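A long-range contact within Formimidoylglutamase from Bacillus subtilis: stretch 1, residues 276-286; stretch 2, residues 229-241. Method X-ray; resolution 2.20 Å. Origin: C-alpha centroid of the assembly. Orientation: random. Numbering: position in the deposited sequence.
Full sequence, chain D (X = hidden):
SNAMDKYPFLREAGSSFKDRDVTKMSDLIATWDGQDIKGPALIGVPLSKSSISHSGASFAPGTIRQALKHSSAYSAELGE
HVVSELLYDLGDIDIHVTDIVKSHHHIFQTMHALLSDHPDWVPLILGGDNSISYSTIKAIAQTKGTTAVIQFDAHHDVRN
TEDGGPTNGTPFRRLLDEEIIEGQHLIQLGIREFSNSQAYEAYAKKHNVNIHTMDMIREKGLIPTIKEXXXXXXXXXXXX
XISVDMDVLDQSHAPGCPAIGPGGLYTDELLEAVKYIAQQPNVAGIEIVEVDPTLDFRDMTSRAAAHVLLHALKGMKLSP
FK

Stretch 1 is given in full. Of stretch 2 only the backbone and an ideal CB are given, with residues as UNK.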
ATOM      1  N   TYR D 276      -4.341  -7.774 -35.548  1.00 41.02           N
ATOM      2  CA  TYR D 276      -4.191  -8.666 -36.683  1.00 40.07           C
ATOM      3  C   TYR D 276      -5.287  -9.733 -36.753  1.00 40.53           C
ATOM      4  O   TYR D 276      -6.027  -9.802 -37.737  1.00 36.99           O
ATOM      5  CB  TYR D 276      -2.812  -9.333 -36.673  1.00 47.08           C
ATOM      6  CG  TYR D 276      -2.561 -10.180 -37.899  1.00 47.71           C
ATOM      7  CD1 TYR D 276      -2.400  -9.596 -39.146  1.00 56.11           C
ATOM      8  CD2 TYR D 276      -2.493 -11.560 -37.812  1.00 44.89           C
ATOM      9  CE1 TYR D 276      -2.180 -10.369 -40.282  1.00 59.90           C
ATOM     10  CE2 TYR D 276      -2.276 -12.339 -38.939  1.00 51.67           C
ATOM     11  CZ  TYR D 276      -2.118 -11.738 -40.168  1.00 55.62           C
ATOM     12  OH  TYR D 276      -1.895 -12.510 -41.282  1.00 62.87           O
ATOM     13  N   ILE D 277      -5.383 -10.579 -35.729  1.00 42.85           N
ATOM     14  CA  ILE D 277      -6.379 -11.650 -35.722  1.00 44.31           C
ATOM     15  C   ILE D 277      -7.806 -11.116 -35.884  1.00 47.94           C
ATOM     16  O   ILE D 277      -8.631 -11.703 -36.589  1.00 49.76           O
ATOM     17  CB  ILE D 277      -6.300 -12.475 -34.428  1.00 46.28           C
ATOM     18  CG1 ILE D 277      -5.011 -13.300 -34.406  1.00 41.97           C
ATOM     19  CG2 ILE D 277      -7.520 -13.366 -34.300  1.00 44.97           C
ATOM     20  CD1 ILE D 277      -4.588 -13.752 -33.015  1.00 44.61           C
ATOM     21  N   ALA D 278      -8.087  -9.988 -35.239  1.00 41.77           N
ATOM     22  CA  ALA D 278      -9.420  -9.404 -35.254  1.00 34.48           C
ATOM     23  C   ALA D 278      -9.902  -9.018 -36.657  1.00 44.36           C
ATOM     24  O   ALA D 278     -11.107  -8.867 -36.880  1.00 50.72           O
ATOM     25  CB  ALA D 278      -9.469  -8.201 -34.328  1.00 38.57           C
ATOM     26  N   GLN D 279      -8.966  -8.853 -37.594  1.00 45.87           N
ATOM     27  CA  GLN D 279      -9.296  -8.488 -38.977  1.00 52.52           C
ATOM     28  C   GLN D 279      -9.669  -9.688 -39.831  1.00 54.95           C
ATOM     29  O   GLN D 279     -10.217  -9.538 -40.922  1.00 59.72           O
ATOM     30  CB  GLN D 279      -8.108  -7.803 -39.645  1.00 55.20           C
ATOM     31  CG  GLN D 279      -7.783  -6.453 -39.075  1.00 58.84           C
ATOM     32  CD  GLN D 279      -6.601  -5.822 -39.765  1.00 63.39           C
ATOM     33  OE1 GLN D 279      -5.463  -6.232 -39.559  1.00 62.97           O
ATOM     34  NE2 GLN D 279      -6.865  -4.824 -40.602  1.00 68.07           N
ATOM     35  N   GLN D 280      -9.340 -10.873 -39.337  1.00 53.85           N
ATOM     36  CA  GLN D 280      -9.513 -12.103 -40.086  1.00 52.40           C
ATOM     37  C   GLN D 280     -10.997 -12.445 -40.192  1.00 52.34           C
ATOM     38  O   GLN D 280     -11.817 -11.896 -39.458  1.00 52.25           O
ATOM     39  CB  GLN D 280      -8.696 -13.229 -39.429  1.00 56.82           C
ATOM     40  CG  GLN D 280      -7.565 -13.768 -40.312  1.00 67.89           C
ATOM     41  CD  GLN D 280      -6.497 -12.734 -40.638  1.00 68.38           C
ATOM     42  OE1 GLN D 280      -5.704 -12.919 -41.554  1.00 66.23           O
ATOM     43  NE2 GLN D 280      -6.472 -11.646 -39.886  1.00 67.83           N
ATOM     44  N   PRO D 281     -11.356 -13.334 -41.129  1.00 53.23           N
ATOM     45  CA  PRO D 281     -12.777 -13.642 -41.336  1.00 55.29           C
ATOM     46  C   PRO D 281     -13.383 -14.515 -40.230  1.00 49.00           C
ATOM     47  O   PRO D 281     -12.735 -15.419 -39.729  1.00 49.70           O
ATOM     48  CB  PRO D 281     -12.793 -14.409 -42.679  1.00 61.73           C
ATOM     49  CG  PRO D 281     -11.435 -14.203 -43.285  1.00 60.72           C
ATOM     50  CD  PRO D 281     -10.493 -13.968 -42.138  1.00 55.93           C
ATOM     51  N   ASN D 282     -14.623 -14.217 -39.866  1.00 49.07           N
ATOM     52  CA  ASN D 282     -15.425 -15.045 -38.978  1.00 50.43           C
ATOM     53  C   ASN D 282     -14.883 -15.133 -37.544  1.00 52.90           C
ATOM     54  O   ASN D 282     -14.976 -16.177 -36.883  1.00 55.21           O
ATOM     55  CB  ASN D 282     -15.663 -16.427 -39.599  1.00 55.61           C
ATOM     56  CG  ASN D 282     -16.295 -16.340 -41.002  1.00 67.32           C
ATOM     57  OD1 ASN D 282     -15.729 -16.831 -41.985  1.00 70.82           O
ATOM     58  ND2 ASN D 282     -17.464 -15.704 -41.092  1.00 63.69           N
ATOM     59  N   VAL D 283     -14.328 -14.023 -37.070  1.00 49.89           N
ATOM     60  CA  VAL D 283     -13.995 -13.894 -35.665  1.00 51.44           C
ATOM     61  C   VAL D 283     -15.290 -13.889 -34.870  1.00 54.68           C
ATOM     62  O   VAL D 283     -16.090 -12.972 -34.983  1.00 53.81           O
ATOM     63  CB  VAL D 283     -13.229 -12.606 -35.392  1.00 51.16           C
ATOM     64  CG1 VAL D 283     -12.811 -12.556 -33.938  1.00 39.22           C
ATOM     65  CG2 VAL D 283     -12.017 -12.524 -36.286  1.00 54.36           C
ATOM     66  N   ALA D 284     -15.500 -14.924 -34.069  1.00 57.88           N
ATOM     67  CA  ALA D 284     -16.777 -15.103 -33.386  1.00 59.23           C
ATOM     68  C   ALA D 284     -16.840 -14.400 -32.025  1.00 56.49           C
ATOM     69  O   ALA D 284     -17.921 -14.181 -31.488  1.00 54.94           O
ATOM     70  CB  ALA D 284     -17.090 -16.590 -33.234  1.00 56.82           C
ATOM     71  N   GLY D 285     -15.684 -14.054 -31.464  1.00 53.14           N
ATOM     72  CA  GLY D 285     -15.646 -13.454 -30.142  1.00 39.42           C
ATOM     73  C   GLY D 285     -14.250 -13.310 -29.563  1.00 37.17           C
ATOM     74  O   GLY D 285     -13.270 -13.816 -30.106  1.00 39.22           O
ATOM     75  N   ILE D 286     -14.158 -12.568 -28.469  1.00 31.00           N
ATOM     76  CA  ILE D 286     -12.922 -12.460 -27.740  1.00 34.77           C
ATOM     77  C   ILE D 286     -13.266 -12.403 -26.249  1.00 39.76           C
ATOM     78  O   ILE D 286     -14.285 -11.814 -25.837  1.00 39.82           O
ATOM     79  CB  ILE D 286     -12.075 -11.245 -28.195  1.00 37.74           C
ATOM     80  CG1 ILE D 286     -10.732 -11.213 -27.457  1.00 41.37           C
ATOM     81  CG2 ILE D 286     -12.831  -9.934 -27.997  1.00 28.70           C
ATOM     82  CD1 ILE D 286      -9.809 -10.086 -27.913  1.00 41.89           C
ATOM     83  N   UNK D 229       0.796 -20.165 -38.765  1.00 64.56           N
ATOM     84  CA  UNK D 229      -0.127 -21.186 -38.275  1.00 56.42           C
ATOM     85  C   UNK D 229      -1.614 -20.922 -38.532  1.00 56.26           C
ATOM     86  O   UNK D 229      -2.389 -21.860 -38.714  1.00 50.89           O
ATOM     87  CB  UNK D 229       0.084 -21.353 -36.769  1.00 56.42           C
ATOM     88  N   UNK D 230      -2.028 -19.658 -38.517  1.00 56.01           N
ATOM     89  CA  UNK D 230      -3.459 -19.367 -38.588  1.00 52.45           C
ATOM     90  C   UNK D 230      -4.122 -19.851 -39.894  1.00 58.27           C
ATOM     91  O   UNK D 230      -5.194 -20.469 -39.857  1.00 59.26           O
ATOM     92  CB  UNK D 230      -3.675 -17.860 -38.436  1.00 52.45           C
ATOM     93  N   UNK D 231      -3.493 -19.573 -41.052  1.00 59.84           N
ATOM     94  CA  UNK D 231      -4.058 -20.005 -42.337  1.00 59.81           C
ATOM     95  C   UNK D 231      -4.386 -21.485 -42.372  1.00 65.86           C
ATOM     96  O   UNK D 231      -5.426 -21.867 -42.911  1.00 69.44           O
ATOM     97  CB  UNK D 231      -3.085 -19.679 -43.472  1.00 59.81           C
ATOM     98  N   UNK D 232      -3.513 -22.315 -41.815  1.00 68.06           N
ATOM     99  CA  UNK D 232      -3.749 -23.752 -41.839  1.00 75.01           C
ATOM    100  C   UNK D 232      -5.008 -24.085 -41.049  1.00 70.88           C
ATOM    101  O   UNK D 232      -5.822 -24.906 -41.462  1.00 69.44           O
ATOM    102  CB  UNK D 232      -2.545 -24.509 -41.275  1.00 75.01           C
ATOM    103  N   UNK D 233      -5.162 -23.425 -39.907  1.00 59.88           N
ATOM    104  CA  UNK D 233      -6.265 -23.709 -39.005  1.00 58.68           C
ATOM    105  C   UNK D 233      -7.606 -23.184 -39.522  1.00 62.82           C
ATOM    106  O   UNK D 233      -8.635 -23.861 -39.398  1.00 58.84           O
ATOM    107  CB  UNK D 233      -5.971 -23.106 -37.630  1.00 58.68           C
ATOM    108  N   UNK D 234      -7.582 -21.978 -40.093  1.00 68.19           N
ATOM    109  CA  UNK D 234      -8.760 -21.368 -40.715  1.00 71.38           C
ATOM    110  C   UNK D 234      -9.363 -22.261 -41.790  1.00 74.54           C
ATOM    111  O   UNK D 234     -10.574 -22.223 -42.033  1.00 71.31           O
ATOM    112  CB  UNK D 234      -8.395 -20.010 -41.318  1.00 71.38           C
ATOM    113  N   UNK D 235      -8.506 -23.049 -42.436  1.00 81.82           N
ATOM    114  CA  UNK D 235      -8.910 -23.903 -43.548  1.00 83.55           C
ATOM    115  C   UNK D 235      -9.689 -25.113 -43.056  1.00 84.69           C
ATOM    116  O   UNK D 235     -10.372 -25.780 -43.836  1.00 88.25           O
ATOM    117  CB  UNK D 235      -7.685 -24.356 -44.345  1.00 83.55           C
ATOM    118  N   UNK D 236      -9.581 -25.403 -41.764  1.00 78.44           N
ATOM    119  CA  UNK D 236     -10.259 -26.560 -41.190  1.00 81.96           C
ATOM    120  C   UNK D 236     -11.437 -26.141 -40.320  1.00 79.30           C
ATOM    121  O   UNK D 236     -12.065 -26.986 -39.684  1.00 81.59           O
ATOM    122  CB  UNK D 236      -9.275 -27.398 -40.370  1.00 81.96           C
ATOM    123  N   UNK D 237     -11.728 -24.843 -40.274  1.00 71.18           N
ATOM    124  CA  UNK D 237     -12.730 -24.325 -39.342  1.00 63.11           C
ATOM    125  C   UNK D 237     -13.594 -23.211 -39.936  1.00 63.95           C
ATOM    126  O   UNK D 237     -13.237 -22.579 -40.942  1.00 64.35           O
ATOM    127  CB  UNK D 237     -12.036 -23.808 -38.080  1.00 63.11           C
ATOM    128  N   UNK D 238     -14.738 -22.978 -39.303  1.00 60.37           N
ATOM    129  CA  UNK D 238     -15.685 -21.980 -39.772  1.00 60.43           C
ATOM    130  C   UNK D 238     -15.564 -20.656 -39.038  1.00 59.41           C
ATOM    131  O   UNK D 238     -15.870 -19.611 -39.603  1.00 62.63           O
ATOM    132  CB  UNK D 238     -17.112 -22.514 -39.631  1.00 60.43           C
ATOM    133  N   UNK D 239     -15.132 -20.704 -37.778  1.00 54.19           N
ATOM    134  CA  UNK D 239     -15.004 -19.495 -36.961  1.00 55.10           C
ATOM    135  C   UNK D 239     -13.753 -19.531 -36.099  1.00 55.90           C
ATOM    136  O   UNK D 239     -13.206 -20.599 -35.821  1.00 54.39           O
ATOM    137  CB  UNK D 239     -16.238 -19.319 -36.074  1.00 55.10           C
ATOM    138  N   UNK D 240     -13.316 -18.357 -35.662  1.00 52.52           N
ATOM    139  CA  UNK D 240     -12.207 -18.265 -34.728  1.00 51.30           C
ATOM    140  C   UNK D 240     -12.669 -17.552 -33.462  1.00 52.22           C
ATOM    141  O   UNK D 240     -13.468 -16.618 -33.534  1.00 49.52           O
ATOM    142  CB  UNK D 240     -11.020 -17.536 -35.361  1.00 51.30           C
ATOM    143  N   UNK D 241     -12.200 -18.030 -32.306  1.00 46.66           N
ATOM    144  CA  UNK D 241     -12.473 -17.391 -31.028  1.00 44.11           C
ATOM    145  C   UNK D 241     -11.143 -17.033 -30.394  1.00 41.22           C
ATOM    146  O   UNK D 241     -10.223 -17.842 -30.361  1.00 42.05           O
ATOM    147  CB  UNK D 241     -13.300 -18.295 -30.111  1.00 44.11           C
TER

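Position 229 lies on a helical turn with no atom of stretch 1 within 5.5 Å of its CB, so the contact sets no preference; it is I229. At 230 CA-to-CB points toward stretch 1, but the ideal CB still has nothing within 5.5 Å. A side chain must cross a gap to reach I277 and the CG of Q280, which favours a long apolar one such as Leu, Met or Ile. The residue is L230 (chi1 t, chi2 p), with CD2 3.9 Å from Q280 CG and 4.5 Å from I277 CG1.

Position 231 is unconstrained by stretch 1. Its phi is -52° and the N has no bond to the turn before, which admits proline, and P231 is found at this kink. Position 232 has helical angles (-64/-42) and a CB out of reach of stretch 1, so most helix-compatible side chains would do; it is V232. Position 233, also helical (-73/-41) and out of reach, is equally open, and holds V233.

Position 234 again points toward stretch 1 across a gap, facing Q280 and P281. A long side chain is needed, polar or apolar: Gln, Glu, Met or Lys could span it. Q234 does so, its OE1 3.0 Å from Q280 CG and 3.8 Å from P281 CD; these are packing contacts.

Positions 235 and 236 are the middle of a type I turn and out of reach, so polar residues suit them: D235 and K236. Position 237, closing the turn, is also out of reach; a small hydroxyl could turn back to the helix end, and T237 OG1 donates to V233 O at 2.9 Å. At 238 CB points sideways into space free of stretch 1, allowing many polar residues. D238 makes its contact through the backbone, its O 3.2 Å from N282 CB.

Position 239 has extended angles (-140/159), and its ideal CB lies 3.5 Å from N282 O and 4.0 Å from A284 CB. Beta-branched or aromatic residues fit. F239 places CB 4.0 Å from A284 CB and CD2 3.9 Å from N282 CB, with N282 O at the ring edge.

Position 240 is fixed by its backbone: N donates to N282 O (3.0 Å, 165°) and O accepts from A284 N (2.7 Å, 173°), a parallel bridge with V283. CB shares V283's face of the sheet, near an apolar patch that includes I277; Ile, Leu, Val or Met would suit. I240 (chi1 p, chi2 t) sends CD1 to 3.4 Å from V283 CG2 and 4.4 Å from I277 CG2.

At 241 the ideal CB is 4.5 Å from G285 O. G285 has no side chain, leaving room for a large apolar or aromatic group. F241 uses it: CD1 is 3.7 Å from G285 O, and an ideal CB on G285 would come within 3.1 Å of F241 CE1.

Stretch 2 (229-241) ILPVVQDKTDFIF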
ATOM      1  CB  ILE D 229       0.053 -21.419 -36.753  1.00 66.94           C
ATOM      2  CG1 ILE D 229      -0.623 -22.723 -36.333  1.00 61.23           C
ATOM      3  CG2 ILE D 229      -0.503 -20.240 -35.966  1.00 62.65           C
ATOM      4  CD1 ILE D 229      -0.307 -23.881 -37.239  1.00 59.76           C
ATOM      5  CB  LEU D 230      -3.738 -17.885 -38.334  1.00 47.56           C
ATOM      6  CG  LEU D 230      -5.222 -17.532 -38.230  1.00 54.46           C
ATOM      7  CD1 LEU D 230      -5.885 -18.378 -37.165  1.00 55.86           C
ATOM      8  CD2 LEU D 230      -5.418 -16.053 -37.928  1.00 56.23           C
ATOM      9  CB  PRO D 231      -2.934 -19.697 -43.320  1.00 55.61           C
ATOM     10  CG  PRO D 231      -2.304 -18.473 -42.750  1.00 56.11           C
ATOM     11  CD  PRO D 231      -2.321 -18.699 -41.248  1.00 58.12           C
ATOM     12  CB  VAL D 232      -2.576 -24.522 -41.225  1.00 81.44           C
ATOM     13  CG1 VAL D 232      -2.702 -26.005 -41.546  1.00 81.56           C
ATOM     14  CG2 VAL D 232      -1.260 -23.968 -41.736  1.00 84.40           C
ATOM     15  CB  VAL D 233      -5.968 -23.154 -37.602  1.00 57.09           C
ATOM     16  CG1 VAL D 233      -7.204 -23.241 -36.725  1.00 56.50           C
ATOM     17  CG2 VAL D 233      -4.803 -23.929 -36.977  1.00 62.60           C
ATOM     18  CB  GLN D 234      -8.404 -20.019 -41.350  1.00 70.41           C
ATOM     19  CG  GLN D 234      -7.998 -18.936 -40.368  1.00 73.30           C
ATOM     20  CD  GLN D 234      -8.713 -17.617 -40.620  1.00 76.49           C
ATOM     21  OE1 GLN D 234      -8.086 -16.624 -40.982  1.00 80.10           O
ATOM     22  NE2 GLN D 234     -10.034 -17.604 -40.429  1.00 75.29           N
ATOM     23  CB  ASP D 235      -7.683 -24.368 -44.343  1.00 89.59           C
ATOM     24  CG  ASP D 235      -7.202 -23.334 -45.359  1.00 94.02           C
ATOM     25  OD1 ASP D 235      -7.868 -22.287 -45.524  1.00 98.03           O
ATOM     26  OD2 ASP D 235      -6.154 -23.574 -45.999  1.00 91.10           O
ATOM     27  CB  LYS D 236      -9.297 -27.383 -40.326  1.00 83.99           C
ATOM     28  CG  LYS D 236      -8.014 -27.810 -40.998  1.00 84.27           C
ATOM     29  CD  LYS D 236      -7.138 -28.557 -40.003  1.00 81.59           C
ATOM     30  CE  LYS D 236      -5.744 -28.814 -40.547  1.00 82.05           C
ATOM     31  NZ  LYS D 236      -4.842 -29.396 -39.503  1.00 85.25           N
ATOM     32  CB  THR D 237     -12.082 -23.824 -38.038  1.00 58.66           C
ATOM     33  OG1 THR D 237     -11.136 -22.793 -38.341  1.00 57.15           O
ATOM     34  CG2 THR D 237     -11.356 -24.953 -37.336  1.00 59.27           C
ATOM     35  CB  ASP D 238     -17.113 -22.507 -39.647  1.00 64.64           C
ATOM     36  CG  ASP D 238     -17.452 -23.518 -40.719  1.00 70.93           C
ATOM     37  OD1 ASP D 238     -17.011 -23.332 -41.873  1.00 72.35           O
ATOM     38  OD2 ASP D 238     -18.161 -24.495 -40.408  1.00 77.95           O
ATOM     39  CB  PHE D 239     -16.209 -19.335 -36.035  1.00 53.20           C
ATOM     40  CG  PHE D 239     -17.529 -19.378 -36.741  1.00 58.27           C
ATOM     41  CD1 PHE D 239     -18.154 -20.589 -36.994  1.00 59.65           C
ATOM     42  CD2 PHE D 239     -18.156 -18.208 -37.135  1.00 61.99           C
ATOM     43  CE1 PHE D 239     -19.370 -20.634 -37.637  1.00 64.19           C
ATOM     44  CE2 PHE D 239     -19.378 -18.244 -37.780  1.00 65.74           C
ATOM     45  CZ  PHE D 239     -19.984 -19.460 -38.030  1.00 64.96           C
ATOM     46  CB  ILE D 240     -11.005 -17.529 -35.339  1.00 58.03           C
ATOM     47  CG1 ILE D 240     -11.383 -16.096 -35.685  1.00 67.19           C
ATOM     48  CG2 ILE D 240     -10.511 -18.254 -36.586  1.00 62.50           C
ATOM     49  CD1 ILE D 240     -10.471 -15.472 -36.713  1.00 71.02           C
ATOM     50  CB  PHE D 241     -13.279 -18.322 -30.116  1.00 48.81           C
ATOM     51  CG  PHE D 241     -13.606 -17.726 -28.761  1.00 44.18           C
ATOM     52  CD1 PHE D 241     -14.708 -16.900 -28.596  1.00 47.37           C
ATOM     53  CD2 PHE D 241     -12.827 -18.013 -27.656  1.00 43.36           C
ATOM     54  CE1 PHE D 241     -15.021 -16.364 -27.356  1.00 47.51           C
ATOM     55  CE2 PHE D 241     -13.135 -17.483 -26.405  1.00 45.16           C
ATOM     56  CZ  PHE D 241     -14.235 -16.662 -26.255  1.00 45.63           C
TER
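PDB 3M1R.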